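Long-range contacts in geranyltranstransferase (PDB 3P8L), which probably catalyses the magnesium-dependent condensation of isopentenyl diphosphate with geranyl diphosphate to give farnesyl diphosphate and release diphosphate: residues Q72-I83 and L189-L200; V24-Y32 and L124-L134. All coordinates share one frame; numbering follows the deposited sequence.

Contact 1. Residues Q72-I83 and L189-L200; sequences QDYQVAASLEMI and LIEFALIAGGVL
In the all-helical isoprenoid synthase fold, V76 and L80 of one core helix face A193, A196 and L200 of another that runs almost antiparallel to it, at 166°. The axes come within 10.9 Å, and the contact residues D73, V76, L80 and I83 recur every three or four positions, lining one side of their helix. L80 is the central wedge. With CG anti to the backbone N (chi1 179°), its fork points across the interface and its two methyls serve different partners. CD2 settles on the small side chain of A193, 3.6 Å from CB, and lies in the plane of the F192 ring at its edge. CD1 slides past F192, 3.8 Å from CD2 of that ring, and also meets L189 CD2. Within its own helix the phenyl ring has A196 CB over one face, toward the rim, so A196 meets a face of F192 and L80 an edge. One turn before L80, V76 divides its branches: CG1 lies 3.8 Å from A196 CB, where an alanine suits the close approach, and CG2 meets L200 CD2 tip to tip at 4.0 Å. At the other end I83 CG2 rests 3.9 Å from L189 CD2. The polar exception is D73. Its OD1 accepts a hydrogen bond from E70 N near the start of the helix, whereas OD2 is buried without a polar partner, 3.5 Å from L200 CD2. Helix 71-92 goes on to the aspartate-rich sequence that in this family typically binds magnesium and the allylic diphosphate. Helix 53-64 packs against L80 and L194, helix 205-230 against the flank carrying E191 and I195, and helix 13-31 against A78.

Contact 2. Residues V24-Y32 and L124-L134; sequences VMVDFIAEY and LLTGAFQLLSL
The carbonyl oxygen of Q130, a residue whose side chain packs against F28 across the contact, accepts two hydrogen bonds: one from L134 N and a shorter one from S133 OG, at 2.7 Å. Together the two bonds tie the last turn of helix 114-133 to Q130 O. Against this turn F28 inserts its ring, its side chain leaving the helix trans to N and swinging the ring toward the second helix. L131 CB sits almost exactly over the ring, 3.9 Å from the centroid and 4° off the normal, in a CH-pi contact. Y32 CB, from the same segment as F28, lies over the rim of the opposite face. At the edge, Q130 CG lies in the ring plane, 3.7 Å from F28 CZ. G127 presents bare backbone here, and F28 CE1 comes to 3.5 Å from its O. Beside this aromatic centre an aliphatic pair fills in, V24 CG1 meeting L131 CD2 at 3.8 Å. Y32, just past the helix end, extends the cover, its CE2 3.6 Å from L134 CD1. The Q130 amide stands nearly perpendicular to both aromatic rings, and its NE2 is hydrogen-bonded to Q156 of the second subunit, so the amide that borders F28 and Y32 has its polar partner in the other chain. The two helices cross at 105°, which concentrates the packing around F28. Helix 36-47 supports I29 from another side, helix 71-92 touches V24 and L131, helix 139-153 flanks F129 and L132, and the F129 ring meets F129 of the second subunit.

From the N terminus the segments come in the order 24-32, 72-83, 124-134 and 189-200, so the two contacts cross rather than nest. Contact 2 closes a loop of 91 residues by bringing helix 114-133 back to helix 13-31; contact 1 begins inside that loop and closes its own, of 105 residues, when helix 175-200 returns to helix 71-92. Their centres lie 14 Å apart and they touch directly, Q75 O packing 3.4 Å from L131 CD2. Helix 71-92, a member of contact 1, also packs against both helices of contact 2, and so joins the pair nearer the chain's centre to the layer that meets the second subunit.

Contact 1. Residues Q72-I83 and L189-L200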
loop_
_atom_site.group_PDB
_atom_site.type_symbol
_atom_site.label_atom_id
_atom_site.label_comp_id
_atom_site.label_asym_id
_atom_site.label_seq_id
_atom_site.Cartn_x
_atom_site.Cartn_y
_atom_site.Cartn_z
ATOM N N GLN A 72 -9.936 -2.402 -17.751
ATOM C CA GLN A 72 -8.794 -1.748 -17.091
ATOM C C GLN A 72 -9.059 -0.333 -16.602
ATOM O O GLN A 72 -8.420 0.113 -15.638
ATOM C CB GLN A 72 -7.536 -1.746 -17.967
ATOM C CG GLN A 72 -7.669 -0.998 -19.291
ATOM C CD GLN A 72 -8.005 -1.923 -20.445
ATOM O OE1 GLN A 72 -8.876 -2.796 -20.340
ATOM N NE2 GLN A 72 -7.302 -1.744 -21.557
ATOM N N ASP A 73 -9.985 0.370 -17.256
ATOM C CA ASP A 73 -10.407 1.699 -16.808
ATOM C C ASP A 73 -11.135 1.585 -15.473
ATOM O O ASP A 73 -10.853 2.354 -14.560
ATOM C CB ASP A 73 -11.299 2.414 -17.827
ATOM C CG ASP A 73 -10.673 2.463 -19.229
ATOM O OD1 ASP A 73 -11.422 2.394 -20.220
ATOM O OD2 ASP A 73 -9.439 2.560 -19.333
ATOM N N TYR A 74 -12.043 0.617 -15.375
ATOM C CA TYR A 74 -12.764 0.345 -14.137
ATOM C C TYR A 74 -11.847 -0.171 -13.044
ATOM O O TYR A 74 -12.048 0.168 -11.881
ATOM C CB TYR A 74 -13.923 -0.632 -14.346
ATOM C CG TYR A 74 -14.975 -0.121 -15.315
ATOM C CD1 TYR A 74 -15.797 0.949 -14.977
ATOM C CD2 TYR A 74 -15.139 -0.713 -16.578
ATOM C CE1 TYR A 74 -16.762 1.433 -15.868
ATOM C CE2 TYR A 74 -16.095 -0.236 -17.483
ATOM C CZ TYR A 74 -16.895 0.836 -17.116
ATOM O OH TYR A 74 -17.845 1.299 -17.973
ATOM N N GLN A 75 -10.857 -0.980 -13.426
ATOM C CA GLN A 75 -9.850 -1.488 -12.510
ATOM C C GLN A 75 -8.999 -0.380 -11.906
ATOM O O GLN A 75 -8.795 -0.371 -10.684
ATOM C CB GLN A 75 -8.991 -2.577 -13.169
ATOM C CG GLN A 75 -9.788 -3.867 -13.371
ATOM C CD GLN A 75 -9.045 -4.919 -14.159
ATOM O OE1 GLN A 75 -8.304 -4.606 -15.085
ATOM N NE2 GLN A 75 -9.239 -6.178 -13.789
ATOM N N VAL A 76 -8.522 0.549 -12.744
ATOM C CA VAL A 76 -7.777 1.721 -12.279
ATOM C C VAL A 76 -8.635 2.603 -11.363
ATOM O O VAL A 76 -8.150 3.076 -10.331
ATOM C CB VAL A 76 -7.177 2.556 -13.454
ATOM C CG1 VAL A 76 -6.532 3.873 -12.971
ATOM C CG2 VAL A 76 -6.105 1.746 -14.197
ATOM N N ALA A 77 -9.898 2.822 -11.755
ATOM C CA ALA A 77 -10.833 3.622 -10.981
ATOM C C ALA A 77 -11.055 2.988 -9.590
ATOM O O ALA A 77 -11.059 3.688 -8.596
ATOM C CB ALA A 77 -12.176 3.809 -11.728
ATOM N N ALA A 78 -11.171 1.663 -9.561
ATOM C CA ALA A 78 -11.399 0.893 -8.347
ATOM C C ALA A 78 -10.202 0.920 -7.386
ATOM O O ALA A 78 -10.384 1.103 -6.170
ATOM C CB ALA A 78 -11.797 -0.540 -8.722
ATOM N N SER A 79 -8.997 0.770 -7.944
ATOM C CA SER A 79 -7.749 0.863 -7.180
ATOM C C SER A 79 -7.626 2.222 -6.481
ATOM O O SER A 79 -7.317 2.292 -5.282
ATOM C CB SER A 79 -6.541 0.626 -8.091
ATOM O OG SER A 79 -6.433 -0.740 -8.446
ATOM N N LEU A 80 -7.896 3.297 -7.220
ATOM C CA LEU A 80 -7.880 4.645 -6.638
ATOM C C LEU A 80 -8.922 4.833 -5.521
ATOM O O LEU A 80 -8.618 5.400 -4.446
ATOM C CB LEU A 80 -8.070 5.695 -7.741
ATOM C CG LEU A 80 -8.110 7.165 -7.345
ATOM C CD1 LEU A 80 -6.826 7.580 -6.654
ATOM C CD2 LEU A 80 -8.398 8.064 -8.573
ATOM N N GLU A 81 -10.143 4.339 -5.755
ATOM C CA GLU A 81 -11.183 4.435 -4.742
ATOM C C GLU A 81 -10.875 3.581 -3.486
ATOM O O GLU A 81 -11.275 3.960 -2.378
ATOM C CB GLU A 81 -12.562 4.137 -5.328
ATOM C CG GLU A 81 -13.733 4.423 -4.387
ATOM C CD GLU A 81 -13.892 5.904 -3.977
ATOM O OE1 GLU A 81 -13.098 6.809 -4.361
ATOM O OE2 GLU A 81 -14.849 6.157 -3.244
ATOM N N MET A 82 -10.127 2.489 -3.666
ATOM C CA MET A 82 -9.602 1.665 -2.566
ATOM C C MET A 82 -8.620 2.441 -1.683
ATOM O O MET A 82 -8.697 2.347 -0.442
ATOM C CB MET A 82 -9.019 0.320 -3.061
ATOM C CG MET A 82 -10.098 -0.681 -3.658
ATOM S SD MET A 82 -9.379 -2.140 -4.491
ATOM C CE MET A 82 -8.734 -3.048 -3.083
ATOM N N ILE A 83 -7.731 3.217 -2.319
ATOM C CA ILE A 83 -6.793 4.091 -1.629
ATOM C C ILE A 83 -7.577 5.128 -0.827
ATOM O O ILE A 83 -7.319 5.323 0.370
ATOM C CB ILE A 83 -5.816 4.832 -2.604
ATOM C CG1 ILE A 83 -4.856 3.872 -3.297
ATOM C CG2 ILE A 83 -5.064 5.951 -1.879
ATOM C CD1 ILE A 83 -3.751 3.319 -2.429
ATOM N N LEU A 189 -4.157 12.791 -5.102
ATOM C CA LEU A 189 -4.989 11.702 -5.659
ATOM C C LEU A 189 -5.906 12.207 -6.785
ATOM O O LEU A 189 -6.253 11.450 -7.683
ATOM C CB LEU A 189 -5.863 11.025 -4.575
ATOM C CG LEU A 189 -5.299 10.164 -3.435
ATOM C CD1 LEU A 189 -6.451 9.471 -2.686
ATOM C CD2 LEU A 189 -4.304 9.120 -3.935
ATOM N N ILE A 190 -6.328 13.462 -6.684
ATOM C CA ILE A 190 -7.124 14.129 -7.737
ATOM C C ILE A 190 -6.245 14.228 -8.981
ATOM O O ILE A 190 -6.703 13.897 -10.085
ATOM C CB ILE A 190 -7.650 15.529 -7.310
ATOM C CG1 ILE A 190 -8.533 15.436 -6.053
ATOM C CG2 ILE A 190 -8.435 16.224 -8.458
ATOM C CD1 ILE A 190 -9.722 14.538 -6.177
ATOM N N GLU A 191 -4.985 14.644 -8.778
ATOM C CA GLU A 191 -4.019 14.710 -9.874
ATOM C C GLU A 191 -3.789 13.337 -10.493
ATOM O O GLU A 191 -3.807 13.206 -11.731
ATOM C CB GLU A 191 -2.712 15.389 -9.436
ATOM C CG GLU A 191 -2.799 16.917 -9.435
ATOM C CD GLU A 191 -1.792 17.574 -8.508
ATOM O OE1 GLU A 191 -1.020 16.839 -7.860
ATOM O OE2 GLU A 191 -1.780 18.822 -8.421
ATOM N N PHE A 192 -3.628 12.308 -9.648
ATOM C CA PHE A 192 -3.535 10.944 -10.164
ATOM C C PHE A 192 -4.744 10.590 -11.028
ATOM O O PHE A 192 -4.580 9.964 -12.075
ATOM C CB PHE A 192 -3.384 9.877 -9.057
ATOM C CG PHE A 192 -3.395 8.473 -9.599
ATOM C CD1 PHE A 192 -2.228 7.912 -10.107
ATOM C CD2 PHE A 192 -4.584 7.734 -9.672
ATOM C CE1 PHE A 192 -2.234 6.626 -10.624
ATOM C CE2 PHE A 192 -4.600 6.464 -10.216
ATOM C CZ PHE A 192 -3.412 5.906 -10.693
ATOM N N ALA A 193 -5.956 10.945 -10.594
ATOM C CA ALA A 193 -7.144 10.540 -11.358
ATOM C C ALA A 193 -7.088 11.076 -12.805
ATOM O O ALA A 193 -7.382 10.347 -13.754
ATOM C CB ALA A 193 -8.417 10.997 -10.680
ATOM N N LEU A 194 -6.704 12.340 -12.948
ATOM C CA LEU A 194 -6.587 12.993 -14.272
ATOM C C LEU A 194 -5.448 12.437 -15.141
ATOM O O LEU A 194 -5.653 12.144 -16.338
ATOM C CB LEU A 194 -6.482 14.517 -14.115
ATOM C CG LEU A 194 -7.782 15.344 -14.087
ATOM C CD1 LEU A 194 -8.434 15.370 -15.451
ATOM C CD2 LEU A 194 -8.783 14.887 -13.009
ATOM N N ILE A 195 -4.271 12.277 -14.528
ATOM C CA ILE A 195 -3.120 11.599 -15.122
ATOM C C ILE A 195 -3.491 10.223 -15.617
ATOM O O ILE A 195 -3.223 9.894 -16.778
ATOM C CB ILE A 195 -1.919 11.504 -14.121
ATOM C CG1 ILE A 195 -1.324 12.889 -13.876
ATOM C CG2 ILE A 195 -0.839 10.527 -14.605
ATOM C CD1 ILE A 195 -0.180 12.884 -12.901
ATOM N N ALA A 196 -4.135 9.426 -14.756
ATOM C CA ALA A 196 -4.548 8.089 -15.137
ATOM C C ALA A 196 -5.539 8.092 -16.296
ATOM O O ALA A 196 -5.436 7.253 -17.192
ATOM C CB ALA A 196 -5.127 7.315 -13.947
ATOM N N GLY A 197 -6.519 8.992 -16.246
ATOM C CA GLY A 197 -7.433 9.209 -17.373
ATOM C C GLY A 197 -6.683 9.443 -18.685
ATOM O O GLY A 197 -6.970 8.790 -19.684
ATOM N N GLY A 198 -5.697 10.342 -18.658
ATOM C CA GLY A 198 -4.813 10.580 -19.816
ATOM C C GLY A 198 -4.036 9.382 -20.336
ATOM O O GLY A 198 -3.928 9.184 -21.547
ATOM N N VAL A 199 -3.500 8.581 -19.417
ATOM C CA VAL A 199 -2.701 7.411 -19.752
ATOM C C VAL A 199 -3.589 6.318 -20.341
ATOM O O VAL A 199 -3.233 5.668 -21.338
ATOM C CB VAL A 199 -1.931 6.912 -18.500
ATOM C CG1 VAL A 199 -1.318 5.544 -18.708
ATOM C CG2 VAL A 199 -0.870 7.918 -18.107
ATOM N N LEU A 200 -4.758 6.137 -19.729
ATOM C CA LEU A 200 -5.748 5.188 -20.217
ATOM C C LEU A 200 -6.233 5.539 -21.623
ATOM O O LEU A 200 -6.571 4.645 -22.395
ATOM C CB LEU A 200 -6.939 5.077 -19.243
ATOM C CG LEU A 200 -6.618 4.472 -17.861
ATOM C CD1 LEU A 200 -7.781 4.667 -16.877
ATOM C CD2 LEU A 200 -6.254 3.016 -17.967
#

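Contact 2. Residues V24-Y32 and L124-L134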
loop_
_atom_site.group_PDB
_atom_site.type_symbol
_atom_site.label_atom_id
_atom_site.label_comp_id
_atom_site.label_asym_id
_atom_site.label_seq_id
_atom_site.Cartn_x
_atom_site.Cartn_y
_atom_site.Cartn_z
ATOM N N VAL A 24 -16.125 -4.046 -9.358
ATOM C CA VAL A 24 -14.705 -4.450 -9.362
ATOM C C VAL A 24 -14.132 -4.492 -7.926
ATOM O O VAL A 24 -13.498 -5.478 -7.529
ATOM C CB VAL A 24 -13.855 -3.573 -10.313
ATOM C CG1 VAL A 24 -12.352 -3.841 -10.128
ATOM C CG2 VAL A 24 -14.270 -3.844 -11.802
ATOM N N MET A 25 -14.427 -3.450 -7.150
ATOM C CA MET A 25 -13.927 -3.308 -5.775
ATOM C C MET A 25 -14.446 -4.453 -4.919
ATOM O O MET A 25 -13.661 -5.169 -4.288
ATOM C CB MET A 25 -14.378 -1.985 -5.159
ATOM C CG MET A 25 -13.687 -0.742 -5.688
ATOM S SD MET A 25 -14.320 0.759 -4.914
ATOM C CE MET A 25 -13.460 0.679 -3.417
ATOM N N VAL A 26 -15.766 -4.645 -4.944
ATOM C CA VAL A 26 -16.428 -5.645 -4.111
ATOM C C VAL A 26 -15.967 -7.067 -4.475
ATOM O O VAL A 26 -15.625 -7.858 -3.576
ATOM C CB VAL A 26 -17.982 -5.470 -4.151
ATOM C CG1 VAL A 26 -18.715 -6.713 -3.685
ATOM C CG2 VAL A 26 -18.404 -4.237 -3.348
ATOM N N ASP A 27 -15.937 -7.373 -5.776
ATOM C CA ASP A 27 -15.496 -8.687 -6.245
ATOM C C ASP A 27 -14.060 -8.913 -5.851
ATOM O O ASP A 27 -13.739 -10.002 -5.429
ATOM C CB ASP A 27 -15.571 -8.848 -7.774
ATOM C CG ASP A 27 -17.004 -8.890 -8.301
ATOM O OD1 ASP A 27 -17.941 -8.997 -7.507
ATOM O OD2 ASP A 27 -17.200 -8.803 -9.526
ATOM N N PHE A 28 -13.208 -7.889 -6.011
ATOM C CA PHE A 28 -11.800 -8.022 -5.669
ATOM C C PHE A 28 -11.600 -8.316 -4.188
ATOM O O PHE A 28 -10.806 -9.189 -3.852
ATOM C CB PHE A 28 -10.936 -6.814 -6.088
ATOM C CG PHE A 28 -9.483 -7.064 -5.918
ATOM C CD1 PHE A 28 -8.790 -6.551 -4.823
ATOM C CD2 PHE A 28 -8.811 -7.880 -6.812
ATOM C CE1 PHE A 28 -7.451 -6.829 -4.643
ATOM C CE2 PHE A 28 -7.455 -8.162 -6.643
ATOM C CZ PHE A 28 -6.780 -7.634 -5.554
ATOM N N ILE A 29 -12.337 -7.616 -3.330
ATOM C CA ILE A 29 -12.221 -7.820 -1.882
ATOM C C ILE A 29 -12.759 -9.202 -1.482
ATOM O O ILE A 29 -12.125 -9.917 -0.714
ATOM C CB ILE A 29 -12.883 -6.674 -1.063
ATOM C CG1 ILE A 29 -11.895 -5.532 -0.846
ATOM C CG2 ILE A 29 -13.294 -7.135 0.325
ATOM C CD1 ILE A 29 -11.907 -4.478 -1.903
ATOM N N ALA A 30 -13.907 -9.594 -2.035
ATOM C CA ALA A 30 -14.519 -10.895 -1.713
ATOM C C ALA A 30 -13.652 -12.067 -2.173
ATOM O O ALA A 30 -13.542 -13.066 -1.480
ATOM C CB ALA A 30 -15.925 -10.995 -2.326
ATOM N N GLU A 31 -13.007 -11.921 -3.325
ATOM C CA GLU A 31 -12.243 -13.019 -3.889
ATOM C C GLU A 31 -10.785 -13.102 -3.396
ATOM O O GLU A 31 -10.249 -14.185 -3.306
ATOM C CB GLU A 31 -12.310 -12.986 -5.418
ATOM C CG GLU A 31 -13.718 -13.313 -5.984
ATOM C CD GLU A 31 -13.961 -12.781 -7.412
ATOM O OE1 GLU A 31 -12.989 -12.601 -8.181
ATOM O OE2 GLU A 31 -15.137 -12.548 -7.769
ATOM N N TYR A 32 -10.150 -11.975 -3.070
ATOM C CA TYR A 32 -8.724 -11.989 -2.716
ATOM C C TYR A 32 -8.494 -11.668 -1.234
ATOM O O TYR A 32 -7.474 -11.086 -0.867
ATOM C CB TYR A 32 -7.934 -11.010 -3.589
ATOM C CG TYR A 32 -7.716 -11.450 -5.028
ATOM C CD1 TYR A 32 -8.776 -11.479 -5.954
ATOM C CD2 TYR A 32 -6.443 -11.821 -5.472
ATOM C CE1 TYR A 32 -8.575 -11.887 -7.261
ATOM C CE2 TYR A 32 -6.231 -12.236 -6.785
ATOM C CZ TYR A 32 -7.294 -12.263 -7.671
ATOM O OH TYR A 32 -7.075 -12.654 -8.967
ATOM N N LEU A 124 -6.872 -2.576 2.438
ATOM C CA LEU A 124 -7.340 -1.808 1.320
ATOM C C LEU A 124 -6.208 -1.101 0.578
ATOM O O LEU A 124 -6.217 -1.087 -0.655
ATOM C CB LEU A 124 -8.453 -0.840 1.727
ATOM C CG LEU A 124 -9.844 -1.505 1.836
ATOM C CD1 LEU A 124 -10.726 -0.605 2.666
ATOM C CD2 LEU A 124 -10.480 -1.766 0.463
ATOM N N LEU A 125 -5.276 -0.493 1.327
ATOM C CA LEU A 125 -4.044 0.072 0.772
ATOM C C LEU A 125 -3.261 -0.964 -0.067
ATOM O O LEU A 125 -2.959 -0.696 -1.233
ATOM C CB LEU A 125 -3.142 0.683 1.864
ATOM C CG LEU A 125 -1.748 1.224 1.477
ATOM C CD1 LEU A 125 -1.796 2.157 0.281
ATOM C CD2 LEU A 125 -1.131 2.005 2.646
ATOM N N THR A 126 -2.950 -2.130 0.511
ATOM C CA THR A 126 -2.204 -3.174 -0.202
ATOM C C THR A 126 -3.028 -3.702 -1.383
ATOM O O THR A 126 -2.492 -3.966 -2.483
ATOM C CB THR A 126 -1.821 -4.361 0.731
ATOM O OG1 THR A 126 -1.231 -3.858 1.934
ATOM C CG2 THR A 126 -0.806 -5.283 0.061
ATOM N N GLY A 127 -4.331 -3.819 -1.156
ATOM C CA GLY A 127 -5.293 -4.268 -2.166
ATOM C C GLY A 127 -5.345 -3.393 -3.401
ATOM O O GLY A 127 -5.472 -3.887 -4.505
ATOM N N ALA A 128 -5.280 -2.085 -3.203
ATOM C CA ALA A 128 -5.256 -1.150 -4.326
ATOM C C ALA A 128 -4.083 -1.440 -5.283
ATOM O O ALA A 128 -4.266 -1.484 -6.514
ATOM C CB ALA A 128 -5.170 0.241 -3.802
ATOM N N PHE A 129 -2.896 -1.655 -4.708
ATOM C CA PHE A 129 -1.712 -2.033 -5.476
ATOM C C PHE A 129 -1.850 -3.435 -6.037
ATOM O O PHE A 129 -1.454 -3.667 -7.173
ATOM C CB PHE A 129 -0.407 -1.817 -4.687
ATOM C CG PHE A 129 -0.070 -0.358 -4.535
ATOM C CD1 PHE A 129 0.462 0.363 -5.601
ATOM C CD2 PHE A 129 -0.386 0.316 -3.381
ATOM C CE1 PHE A 129 0.724 1.711 -5.490
ATOM C CE2 PHE A 129 -0.126 1.676 -3.253
ATOM C CZ PHE A 129 0.420 2.373 -4.305
ATOM N N GLN A 130 -2.452 -4.358 -5.286
ATOM C CA GLN A 130 -2.642 -5.699 -5.846
ATOM C C GLN A 130 -3.549 -5.707 -7.085
ATOM O O GLN A 130 -3.182 -6.278 -8.126
ATOM C CB GLN A 130 -3.156 -6.705 -4.815
ATOM C CG GLN A 130 -3.129 -8.139 -5.345
ATOM C CD GLN A 130 -3.472 -9.193 -4.306
ATOM O OE1 GLN A 130 -4.060 -8.901 -3.265
ATOM N NE2 GLN A 130 -3.114 -10.433 -4.594
ATOM N N LEU A 131 -4.717 -5.073 -6.966
ATOM C CA LEU A 131 -5.639 -4.950 -8.090
ATOM C C LEU A 131 -4.969 -4.342 -9.331
ATOM O O LEU A 131 -5.043 -4.927 -10.418
ATOM C CB LEU A 131 -6.914 -4.173 -7.704
ATOM C CG LEU A 131 -7.881 -3.915 -8.884
ATOM C CD1 LEU A 131 -8.408 -5.222 -9.517
ATOM C CD2 LEU A 131 -9.035 -2.996 -8.473
ATOM N N LEU A 132 -4.310 -3.203 -9.161
ATOM C CA LEU A 132 -3.568 -2.552 -10.234
ATOM C C LEU A 132 -2.484 -3.450 -10.889
ATOM O O LEU A 132 -2.360 -3.484 -12.128
ATOM C CB LEU A 132 -2.988 -1.221 -9.747
ATOM C CG LEU A 132 -2.531 -0.178 -10.770
ATOM C CD1 LEU A 132 -3.633 0.116 -11.813
ATOM C CD2 LEU A 132 -2.145 1.115 -10.060
ATOM N N SER A 133 -1.761 -4.206 -10.061
ATOM C CA SER A 133 -0.751 -5.188 -10.514
ATOM C C SER A 133 -1.339 -6.352 -11.322
ATOM O O SER A 133 -0.678 -6.891 -12.236
ATOM C CB SER A 133 0.056 -5.721 -9.318
ATOM O OG SER A 133 -0.628 -6.761 -8.657
ATOM N N LEU A 134 -2.579 -6.718 -10.996
ATOM C CA LEU A 134 -3.298 -7.780 -11.686
ATOM C C LEU A 134 -4.270 -7.283 -12.776
ATOM O O LEU A 134 -5.017 -8.077 -13.335
ATOM C CB LEU A 134 -4.070 -8.625 -10.665
ATOM C CG LEU A 134 -3.222 -9.490 -9.728
ATOM C CD1 LEU A 134 -4.042 -9.903 -8.526
ATOM C CD2 LEU A 134 -2.640 -10.725 -10.458
#